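Local coordinates for protein urocanate hydratase (Paenibacillus sp. Soil724D2, PDB 7NED) that acts as a thiourocanate hydratase in bacterial ergothioneine catabolism, holding NAD+ as its cofactor and also binding urocanate, at residues Arg346-Phe351 with Ile400-His405; Val135-Tyr140 with Ala381-Leu386; Ala43-Ala48 with Ala257-Tyr262. All coordinates share one frame; numbering follows the deposited sequence.

In the fold
From the N terminus, 43-48 comes first, at the turn joining strands 40-42 and 46-47. Interaction 3 closes a long loop from there to 257-262, beyond strand 250-251 of the parallel sheet, and ties the N-terminal to the Rossmann-like region beside NAD. Helix 133-150 lies inside that loop, yet interaction 2 carries it out to helix 378-390 in the C-terminal region, so the two closures cross. Interaction 1 joins 346-351 to 400-405 within the C-terminal region and crosses interaction 2 in turn, whereas it follows interaction 3 in series. Interactions 1 and 2 touch through Gln137, Trp383, Ile400 and Trp402; interaction 3 lies across the chain's centre from both.

Interaction 1: residues Arg346-Phe351 with Ile400-His405; sequences RAIGPF and IGWFGH
Arg346 O reaches His405 N through a single water, which donates to the carbonyl at 2.6 Å and accepts from the amide; the guanidinium leads away to Glu534 and Asp533 in salt bridges. Ala347, at positive phi, is the C-prime residue of the Schellman motif ending helix 335-344, and its O meets Gly404 CA in a CA-H...O contact. Ile348 CG1, anti to the carbonyl carbon (chi1 -56°), lies 3.7 Å from Gly404 CA, where a beta carbon would clash, consistent with a glycine here. Gly349 forms one antiparallel hydrogen-bonded bridge with Phe403: Gly349 N donates to Phe403 O at 3.1 Å from above the carbonyl plane, and the return bond is weak. This bridge continues the pairing of strands 351-355 and 398-400, at one border of the mixed sheet. Pro350, the centre of an inverse gamma turn, sets its CA 3.6 Å from the centroid of the Trp402 five-membered ring, a CH-pi contact, while Gly349 CA lies over the six-membered ring; the broad indole offers both one face. Phe351 O accepts from Gly401 N at 2.9 Å, nearly along the C=O axis, and Phe351 CD2 meets Phe403 CD2 at 4.2 Å.

Interaction 2: residues Val135-Tyr140 with Ala381-Leu386; sequences VIQGTY and ANWIRL
Gln137 and Trp383 meet flat on: the carboxamide lies over one face of the indole with the two planes 14° apart. Trp383 CG is anti to the backbone N (chi1 171°), which places CG on the side of Gln137, 3.4 Å from its CD. The whole glutamine chain takes part, because it runs extended across the ring. Its CB makes a CH-pi contact 3.8 Å from the centroid of the six-membered ring, while OE1 comes over the pyrrole side. A glutamine suits this place because its methylenes cover the ring and its amide can still hydrogen-bond elsewhere: OE1 accepts from Trp402 N and NE2 bonds weakly to Glu141. The indole NE1, for its part, donates to Ile400 O. The bonds to Trp402 and Ile400 fix both flat groups to the chain at 400-402 and are likely to hold the stack in its rotation. At the rim of the indole, Ile136 CG2 touches Trp383 CH2 at 3.7 Å, near the ring plane. Tyr140 slides past Trp383 in the opposite direction, with CD1 3.8 Å from Trp383 CE3 and the two rings meeting at an oblique tilt. Its hydroxyl goes further, donating to Asn382 OD1 at 2.9 Å, in the carbonyl plane and on a lone pair. Leu386 crosses the tyrosine at about a right angle and puts CD1 3.8 Å from Tyr140 CZ. The short helical segments stay 11.8 Å apart at closest approach, with N-to-C directions 128° from each other, and these large side chains span that distance. It is a helix-helix interface joining helix 133-150 of the Rossmann-like region to helix 378-390 of the C-terminal region.

Interaction 3: residues Ala43-Ala48 with Ala257-Tyr262; sequences AALAKA and AHDLVY. With NAD (nicotinamide-adenine-dinucleotide), chain C.
Ala43 O is gripped twice, by His258 NE2 at 2.9 Å across the contact and, weakly, by Leu45 N of its own turn. The oxygen lies nearly in the imidazole plane, although NE2 stands above the carbonyl plane and the bond is bent. On the other side of the ring, His258 ND1 makes a weak hydrogen bond of 2.7 Å to NAD O3D. Histidine suits the place because its two ring nitrogens can serve a backbone carbonyl and a ribose hydroxyl at once. An alanine at His258 would probably leave Ala43 O without the NE2 donor and O3D without its ring-nitrogen partner, and open a gap between Leu45 and the ribose. Ala43 N also holds the cofactor, donating to NAD O1N at 2.9 Å. Leu45 CG sits between the backbone N and the carbonyl carbon (chi1 72°); beyond it, CD2 packs 3.7 Å from His258 NE2 and CD1 4.1 Å from Tyr262 CD1. Asp259 braces the second loop: OD1 accepts from Val261 N, an Asx turn, and from Tyr262 N at 2.6 Å, the wider Asx motif, while OD2 bonds to Tyr109 OH. Ala44 CB lies 3.5 Å from Tyr262 O, a closeness that suits an alanine. Helix 105-113 adjoins Leu45 and Tyr262, helix 282-305 packs on Ala257 and Val261, and strand 46-47 continues from the turn toward helix 17-31.

Interaction 1: residues Arg346-Phe351 with Ile400-His405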
loop_
_atom_site.group_PDB
_atom_site.type_symbol
_atom_site.label_atom_id
_atom_site.label_comp_id
_atom_site.label_asym_id
_atom_site.label_seq_id
_atom_site.Cartn_x
_atom_site.Cartn_y
_atom_site.Cartn_z
ATOM N N ARG A 346 0.659 17.791 15.246
ATOM C CA ARG A 346 0.954 17.203 16.548
ATOM C C ARG A 346 0.252 15.879 16.732
ATOM O O ARG A 346 0.175 15.369 17.862
ATOM C CB ARG A 346 0.566 18.166 17.685
ATOM C CG ARG A 346 1.276 19.505 17.663
ATOM C CD ARG A 346 1.046 20.323 18.968
ATOM N NE ARG A 346 1.720 21.628 18.863
ATOM C CZ ARG A 346 2.909 21.923 19.391
ATOM N NH1 ARG A 346 3.569 21.035 20.121
ATOM N NH2 ARG A 346 3.433 23.131 19.204
ATOM N N ALA A 347 -0.290 15.325 15.646
ATOM C CA ALA A 347 -1.044 14.072 15.669
ATOM C C ALA A 347 -2.258 14.178 16.583
ATOM O O ALA A 347 -2.718 13.176 17.130
ATOM C CB ALA A 347 -0.162 12.880 16.077
ATOM N N ILE A 348 -2.782 15.391 16.765
ATOM C CA ILE A 348 -4.122 15.517 17.339
ATOM C C ILE A 348 -5.126 15.125 16.264
ATOM O O ILE A 348 -5.093 15.645 15.137
ATOM C CB ILE A 348 -4.357 16.944 17.850
ATOM C CG1 ILE A 348 -3.272 17.321 18.866
ATOM C CG2 ILE A 348 -5.770 17.055 18.492
ATOM C CD1 ILE A 348 -3.069 18.827 19.073
ATOM N N GLY A 349 -6.001 14.177 16.575
ATOM C CA GLY A 349 -6.852 13.662 15.532
ATOM C C GLY A 349 -8.093 12.973 16.036
ATOM O O GLY A 349 -8.329 12.900 17.240
ATOM N N PRO A 350 -8.904 12.435 15.106
ATOM C CA PRO A 350 -10.286 12.001 15.420
ATOM C C PRO A 350 -10.390 10.669 16.150
ATOM O O PRO A 350 -11.022 9.714 15.692
ATOM C CB PRO A 350 -10.944 11.973 14.033
ATOM C CG PRO A 350 -9.785 11.800 13.055
ATOM C CD PRO A 350 -8.711 12.642 13.658
ATOM N N PHE A 351 -9.854 10.645 17.367
ATOM C CA PHE A 351 -9.876 9.446 18.191
ATOM C C PHE A 351 -11.294 9.208 18.709
ATOM O O PHE A 351 -12.043 10.152 18.941
ATOM C CB PHE A 351 -8.809 9.625 19.283
ATOM C CG PHE A 351 -8.600 8.437 20.156
ATOM C CD1 PHE A 351 -7.985 7.306 19.566
ATOM C CD2 PHE A 351 -8.488 8.578 21.520
ATOM C CE1 PHE A 351 -7.643 6.194 20.304
ATOM C CE2 PHE A 351 -8.080 7.486 22.294
ATOM C CZ PHE A 351 -7.641 6.282 21.682
ATOM N N ILE A 400 -16.663 10.769 20.139
ATOM C CA ILE A 400 -15.550 11.341 19.384
ATOM C C ILE A 400 -14.800 12.293 20.302
ATOM O O ILE A 400 -15.414 13.053 21.079
ATOM C CB ILE A 400 -16.029 12.063 18.111
ATOM C CG1 ILE A 400 -14.829 12.545 17.271
ATOM C CG2 ILE A 400 -16.913 13.212 18.458
ATOM C CD1 ILE A 400 -14.039 11.306 16.603
ATOM N N GLY A 401 -13.462 12.257 20.240
ATOM C CA GLY A 401 -12.730 13.189 21.080
ATOM C C GLY A 401 -11.317 13.342 20.566
ATOM O O GLY A 401 -10.530 12.395 20.626
ATOM N N TRP A 402 -10.999 14.504 20.005
ATOM C CA TRP A 402 -9.705 14.686 19.357
ATOM C C TRP A 402 -8.628 14.812 20.416
ATOM O O TRP A 402 -8.675 15.707 21.271
ATOM C CB TRP A 402 -9.715 15.921 18.456
ATOM C CG TRP A 402 -10.416 15.688 17.173
ATOM C CD1 TRP A 402 -11.640 15.111 17.003
ATOM C CD2 TRP A 402 -9.943 16.039 15.865
ATOM N NE1 TRP A 402 -11.959 15.077 15.662
ATOM C CE2 TRP A 402 -10.925 15.628 14.944
ATOM C CE3 TRP A 402 -8.779 16.654 15.387
ATOM C CZ2 TRP A 402 -10.779 15.799 13.539
ATOM C CZ3 TRP A 402 -8.621 16.809 13.997
ATOM C CH2 TRP A 402 -9.624 16.391 13.094
ATOM N N PHE A 403 -7.646 13.919 20.339
ATOM C CA PHE A 403 -6.549 13.854 21.269
ATOM C C PHE A 403 -5.263 13.704 20.465
ATOM O O PHE A 403 -5.264 13.131 19.367
ATOM C CB PHE A 403 -6.708 12.657 22.231
ATOM C CG PHE A 403 -7.625 12.925 23.401
ATOM C CD1 PHE A 403 -7.226 13.763 24.421
ATOM C CD2 PHE A 403 -8.851 12.283 23.514
ATOM C CE1 PHE A 403 -8.030 14.000 25.539
ATOM C CE2 PHE A 403 -9.662 12.519 24.639
ATOM C CZ PHE A 403 -9.233 13.369 25.647
ATOM N N GLY A 404 -4.149 14.168 21.033
ATOM C CA GLY A 404 -2.861 14.023 20.396
ATOM C C GLY A 404 -1.952 12.992 21.048
ATOM O O GLY A 404 -2.383 12.085 21.778
ATOM N N HIS A 405 -0.652 13.147 20.792
ATOM C CA HIS A 405 0.317 12.130 21.177
ATOM C C HIS A 405 0.431 12.046 22.693
ATOM O O HIS A 405 0.635 13.057 23.372
ATOM C CB HIS A 405 1.684 12.453 20.564
ATOM C CG HIS A 405 2.733 11.443 20.896
ATOM N ND1 HIS A 405 2.796 10.208 20.285
ATOM C CD2 HIS A 405 3.736 11.464 21.806
ATOM C CE1 HIS A 405 3.799 9.517 20.795
ATOM N NE2 HIS A 405 4.395 10.262 21.711
HETATM O O HOH W 1 0.136 15.881 20.367
#

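Interaction 2: residues Val135-Tyr140 with Ala381-Leu386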
loop_
_atom_site.group_PDB
_atom_site.type_symbol
_atom_site.label_atom_id
_atom_site.label_comp_id
_atom_site.label_asym_id
_atom_site.label_seq_id
_atom_site.Cartn_x
_atom_site.Cartn_y
_atom_site.Cartn_z
ATOM N N VAL A 135 -17.550 12.418 12.727
ATOM C CA VAL A 135 -16.997 13.577 12.050
ATOM C C VAL A 135 -17.398 14.887 12.723
ATOM O O VAL A 135 -16.931 15.956 12.308
ATOM C CB VAL A 135 -17.410 13.584 10.556
ATOM C CG1 VAL A 135 -18.885 13.993 10.392
ATOM C CG2 VAL A 135 -16.503 14.478 9.718
ATOM N N ILE A 136 -18.240 14.854 13.750
ATOM C CA ILE A 136 -18.821 16.129 14.178
ATOM C C ILE A 136 -17.774 17.026 14.849
ATOM O O ILE A 136 -17.781 18.242 14.642
ATOM C CB ILE A 136 -20.069 15.923 15.057
ATOM C CG1 ILE A 136 -20.742 17.272 15.306
ATOM C CG2 ILE A 136 -19.738 15.269 16.371
ATOM C CD1 ILE A 136 -21.959 17.136 16.173
ATOM N N GLN A 137 -16.823 16.468 15.607
ATOM C CA GLN A 137 -15.858 17.367 16.249
ATOM C C GLN A 137 -14.918 17.988 15.232
ATOM O O GLN A 137 -14.520 19.147 15.383
ATOM C CB GLN A 137 -15.009 16.669 17.321
ATOM C CG GLN A 137 -14.130 17.744 18.006
ATOM C CD GLN A 137 -13.321 17.261 19.222
ATOM O OE1 GLN A 137 -13.337 16.094 19.583
ATOM N NE2 GLN A 137 -12.590 18.186 19.838
ATOM N N GLY A 138 -14.515 17.224 14.219
ATOM C CA GLY A 138 -13.702 17.788 13.142
ATOM C C GLY A 138 -14.376 18.987 12.501
ATOM O O GLY A 138 -13.778 20.041 12.329
ATOM N N THR A 139 -15.644 18.842 12.162
ATOM C CA THR A 139 -16.356 19.943 11.519
ATOM C C THR A 139 -16.490 21.132 12.464
ATOM O O THR A 139 -16.325 22.295 12.066
ATOM C CB THR A 139 -17.734 19.439 11.076
ATOM O OG1 THR A 139 -17.540 18.255 10.266
ATOM C CG2 THR A 139 -18.479 20.502 10.266
ATOM N N TYR A 140 -16.804 20.859 13.718
ATOM C CA TYR A 140 -16.872 21.924 14.701
ATOM C C TYR A 140 -15.516 22.636 14.830
ATOM O O TYR A 140 -15.453 23.878 14.876
ATOM C CB TYR A 140 -17.378 21.318 16.009
ATOM C CG TYR A 140 -17.272 22.203 17.224
ATOM C CD1 TYR A 140 -16.207 22.091 18.091
ATOM C CD2 TYR A 140 -18.254 23.165 17.493
ATOM C CE1 TYR A 140 -16.111 22.915 19.214
ATOM C CE2 TYR A 140 -18.162 23.984 18.597
ATOM C CZ TYR A 140 -17.100 23.850 19.458
ATOM O OH TYR A 140 -16.998 24.656 20.562
ATOM N N ALA A 381 -12.072 19.624 27.052
ATOM C CA ALA A 381 -13.070 19.788 28.119
ATOM C C ALA A 381 -14.341 20.434 27.590
ATOM O O ALA A 381 -15.453 19.969 27.867
ATOM C CB ALA A 381 -12.489 20.617 29.267
ATOM N N ASN A 382 -14.193 21.509 26.820
ATOM C CA ASN A 382 -15.331 22.109 26.129
ATOM C C ASN A 382 -16.037 21.090 25.243
ATOM O O ASN A 382 -17.266 20.974 25.277
ATOM C CB ASN A 382 -14.859 23.305 25.292
ATOM C CG ASN A 382 -15.956 23.864 24.368
ATOM O OD1 ASN A 382 -15.852 23.782 23.113
ATOM N ND2 ASN A 382 -17.018 24.407 24.968
ATOM N N TRP A 383 -15.274 20.344 24.425
ATOM C CA TRP A 383 -15.910 19.438 23.473
ATOM C C TRP A 383 -16.724 18.363 24.195
ATOM O O TRP A 383 -17.868 18.072 23.827
ATOM C CB TRP A 383 -14.849 18.785 22.549
ATOM C CG TRP A 383 -15.552 17.752 21.798
ATOM C CD1 TRP A 383 -15.437 16.393 21.951
ATOM C CD2 TRP A 383 -16.571 17.965 20.833
ATOM N NE1 TRP A 383 -16.323 15.745 21.113
ATOM C CE2 TRP A 383 -17.034 16.695 20.420
ATOM C CE3 TRP A 383 -17.154 19.115 20.277
ATOM C CZ2 TRP A 383 -18.032 16.542 19.474
ATOM C CZ3 TRP A 383 -18.139 18.958 19.327
ATOM C CH2 TRP A 383 -18.582 17.684 18.944
ATOM N N ILE A 384 -16.152 17.750 25.230
ATOM C CA ILE A 384 -16.837 16.654 25.918
ATOM C C ILE A 384 -18.120 17.160 26.575
ATOM O O ILE A 384 -19.181 16.518 26.493
ATOM C CB ILE A 384 -15.873 15.985 26.922
ATOM C CG1 ILE A 384 -14.773 15.220 26.132
ATOM C CG2 ILE A 384 -16.598 15.057 27.897
ATOM C CD1 ILE A 384 -15.332 14.074 25.187
ATOM N N ARG A 385 -18.066 18.338 27.194
ATOM C CA ARG A 385 -19.296 18.899 27.765
ATOM C C ARG A 385 -20.365 19.043 26.696
ATOM O O ARG A 385 -21.518 18.630 26.884
ATOM C CB ARG A 385 -19.017 20.252 28.424
ATOM C CG ARG A 385 -18.227 20.093 29.707
ATOM C CD ARG A 385 -18.148 21.386 30.547
ATOM N NE ARG A 385 -17.453 21.000 31.769
ATOM C CZ ARG A 385 -16.153 21.197 31.964
ATOM N NH1 ARG A 385 -15.451 21.833 31.036
ATOM N NH2 ARG A 385 -15.569 20.796 33.091
ATOM N N LEU A 386 -19.981 19.588 25.548
ATOM C CA LEU A 386 -20.934 19.801 24.475
ATOM C C LEU A 386 -21.471 18.479 23.952
ATOM O O LEU A 386 -22.685 18.330 23.730
ATOM C CB LEU A 386 -20.281 20.606 23.353
ATOM C CG LEU A 386 -19.990 22.093 23.605
ATOM C CD1 LEU A 386 -19.275 22.631 22.380
ATOM C CD2 LEU A 386 -21.235 22.905 23.934
#

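Interaction 3: residues Ala43-Ala48 with Ala257-Tyr262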
loop_
_atom_site.group_PDB
_atom_site.type_symbol
_atom_site.label_atom_id
_atom_site.label_comp_id
_atom_site.label_asym_id
_atom_site.label_seq_id
_atom_site.Cartn_x
_atom_site.Cartn_y
_atom_site.Cartn_z
ATOM N N ALA A 43 -21.180 7.610 2.648
ATOM C CA ALA A 43 -20.444 8.100 1.470
ATOM C C ALA A 43 -20.875 7.383 0.189
ATOM O O ALA A 43 -20.062 7.103 -0.709
ATOM C CB ALA A 43 -18.943 7.977 1.677
ATOM N N ALA A 44 -22.160 7.051 0.118
ATOM C CA ALA A 44 -22.844 6.604 -1.097
ATOM C C ALA A 44 -22.550 5.153 -1.447
ATOM O O ALA A 44 -23.454 4.403 -1.844
ATOM C CB ALA A 44 -22.490 7.488 -2.298
ATOM N N LEU A 45 -21.287 4.740 -1.337
ATOM C CA LEU A 45 -20.988 3.356 -1.693
ATOM C C LEU A 45 -19.863 2.763 -0.843
ATOM O O LEU A 45 -19.263 1.761 -1.249
ATOM C CB LEU A 45 -20.671 3.269 -3.187
ATOM C CG LEU A 45 -19.332 3.850 -3.640
ATOM C CD1 LEU A 45 -19.016 3.330 -5.076
ATOM C CD2 LEU A 45 -19.309 5.411 -3.613
ATOM N N ALA A 46 -19.597 3.323 0.338
ATOM C CA ALA A 46 -18.592 2.756 1.228
ATOM C C ALA A 46 -19.221 1.570 1.938
ATOM O O ALA A 46 -20.198 1.730 2.659
ATOM C CB ALA A 46 -18.090 3.798 2.219
ATOM N N LYS A 47 -18.681 0.377 1.721
ATOM C CA LYS A 47 -19.362 -0.829 2.150
ATOM C C LYS A 47 -18.619 -1.511 3.289
ATOM O O LYS A 47 -17.385 -1.448 3.389
ATOM C CB LYS A 47 -19.501 -1.776 0.954
ATOM C CG LYS A 47 -20.476 -1.249 -0.109
ATOM C CD LYS A 47 -20.808 -2.313 -1.130
ATOM C CE LYS A 47 -21.941 -1.917 -2.063
ATOM N NZ LYS A 47 -22.982 -3.005 -2.176
ATOM N N ALA A 48 -19.378 -2.212 4.115
ATOM C CA ALA A 48 -18.813 -2.933 5.243
ATOM C C ALA A 48 -18.219 -4.271 4.852
ATOM O O ALA A 48 -17.439 -4.831 5.631
ATOM C CB ALA A 48 -19.894 -3.161 6.300
ATOM N N ALA A 257 -20.006 14.319 -3.704
ATOM C CA ALA A 257 -19.436 14.744 -4.945
ATOM C C ALA A 257 -18.329 13.841 -5.422
ATOM O O ALA A 257 -17.934 13.933 -6.515
ATOM C CB ALA A 257 -18.974 16.183 -4.885
ATOM N N HIS A 258 -17.849 12.973 -4.578
ATOM C CA HIS A 258 -16.793 12.055 -5.006
ATOM C C HIS A 258 -17.291 10.988 -5.964
ATOM O O HIS A 258 -16.468 10.293 -6.583
ATOM C CB HIS A 258 -16.189 11.357 -3.784
ATOM C CG HIS A 258 -17.143 10.433 -3.088
ATOM N ND1 HIS A 258 -18.185 10.893 -2.304
ATOM C CD2 HIS A 258 -17.212 9.078 -3.052
ATOM C CE1 HIS A 258 -18.860 9.860 -1.826
ATOM N NE2 HIS A 258 -18.282 8.750 -2.258
ATOM N N ASP A 259 -18.600 10.785 -6.067
ATOM C CA ASP A 259 -19.089 9.708 -6.921
ATOM C C ASP A 259 -20.276 10.194 -7.731
ATOM O O ASP A 259 -21.341 10.498 -7.177
ATOM C CB ASP A 259 -19.442 8.461 -6.125
ATOM C CG ASP A 259 -19.542 7.230 -7.042
ATOM O OD1 ASP A 259 -20.617 7.062 -7.636
ATOM O OD2 ASP A 259 -18.514 6.510 -7.256
ATOM N N LEU A 260 -20.068 10.273 -9.046
ATOM C CA LEU A 260 -21.054 10.781 -9.985
ATOM C C LEU A 260 -22.060 9.723 -10.400
ATOM O O LEU A 260 -22.992 10.031 -11.153
ATOM C CB LEU A 260 -20.351 11.344 -11.227
ATOM C CG LEU A 260 -19.210 12.346 -10.987
ATOM C CD1 LEU A 260 -18.666 12.943 -12.297
ATOM C CD2 LEU A 260 -19.652 13.422 -10.008
ATOM N N VAL A 261 -21.907 8.485 -9.944
ATOM C CA VAL A 261 -22.861 7.451 -10.282
ATOM C C VAL A 261 -23.790 7.165 -9.114
ATOM O O VAL A 261 -25.000 7.029 -9.289
ATOM C CB VAL A 261 -22.129 6.168 -10.740
ATOM C CG1 VAL A 261 -23.117 5.020 -10.830
ATOM C CG2 VAL A 261 -21.354 6.402 -12.031
ATOM N N TYR A 262 -23.236 7.101 -7.908
ATOM C CA TYR A 262 -24.020 6.774 -6.743
ATOM C C TYR A 262 -24.197 7.936 -5.778
ATOM O O TYR A 262 -24.932 7.775 -4.810
ATOM C CB TYR A 262 -23.374 5.604 -5.996
ATOM C CG TYR A 262 -23.288 4.362 -6.875
ATOM C CD1 TYR A 262 -22.171 4.106 -7.647
ATOM C CD2 TYR A 262 -24.377 3.500 -6.974
ATOM C CE1 TYR A 262 -22.110 2.968 -8.462
ATOM C CE2 TYR A 262 -24.330 2.387 -7.765
ATOM C CZ TYR A 262 -23.205 2.127 -8.511
ATOM O OH TYR A 262 -23.204 1.009 -9.298
HETATM P PA NAD C . -23.790 10.252 1.949
HETATM O O1A NAD C . -23.819 9.818 0.486
HETATM O O2A NAD C . -24.364 9.507 3.085
HETATM O O5B NAD C . -24.774 11.632 1.917
HETATM C C5B NAD C . -24.567 12.452 0.838
HETATM C C4B NAD C . -25.807 13.460 0.886
HETATM O O4B NAD C . -25.803 14.375 -0.174
HETATM C C3B NAD C . -27.042 12.520 0.705
HETATM O O3B NAD C . -27.967 12.773 1.679
HETATM C C2B NAD C . -27.578 12.937 -0.699
HETATM O O2B NAD C . -28.957 12.957 -0.771
HETATM C C1B NAD C . -27.144 14.400 -0.700
HETATM N N9A NAD C . -26.982 14.987 -2.031
HETATM C C8A NAD C . -26.472 14.419 -3.194
HETATM N N7A NAD C . -26.476 15.240 -4.215
HETATM C C5A NAD C . -26.989 16.426 -3.705
HETATM C C6A NAD C . -27.258 17.683 -4.291
HETATM N N6A NAD C . -26.984 17.928 -5.593
HETATM N N1A NAD C . -27.778 18.688 -3.533
HETATM C C2A NAD C . -28.058 18.373 -2.243
HETATM N N3A NAD C . -27.861 17.237 -1.556
HETATM C C4A NAD C . -27.323 16.272 -2.331
HETATM O O3 NAD C . -22.318 10.787 2.017
HETATM P PN NAD C . -21.654 11.116 3.429
HETATM O O1N NAD C . -21.135 10.017 4.309
HETATM O O2N NAD C . -22.401 12.295 4.015
HETATM O O5D NAD C . -20.167 11.872 2.999
HETATM C C5D NAD C . -20.334 13.013 2.141
HETATM C C4D NAD C . -18.975 13.488 1.704
HETATM O O4D NAD C . -18.097 13.613 2.807
HETATM C C3D NAD C . -18.407 12.234 0.858
HETATM O O3D NAD C . -17.740 12.670 -0.322
HETATM C C2D NAD C . -17.357 11.576 1.826
HETATM O O2D NAD C . -16.240 11.055 1.230
HETATM C C1D NAD C . -16.924 12.982 2.350
HETATM N N1N NAD C . -15.913 13.036 3.414
HETATM C C2N NAD C . -14.672 12.667 2.935
HETATM C C3N NAD C . -13.551 12.710 3.748
HETATM C C7N NAD C . -12.234 12.218 3.132
HETATM O O7N NAD C . -11.119 12.582 3.506
HETATM N N7N NAD C . -12.322 11.252 2.143
HETATM C C4N NAD C . -13.741 13.168 5.059
HETATM C C5N NAD C . -15.010 13.547 5.494
HETATM C C6N NAD C . -16.123 13.497 4.637
#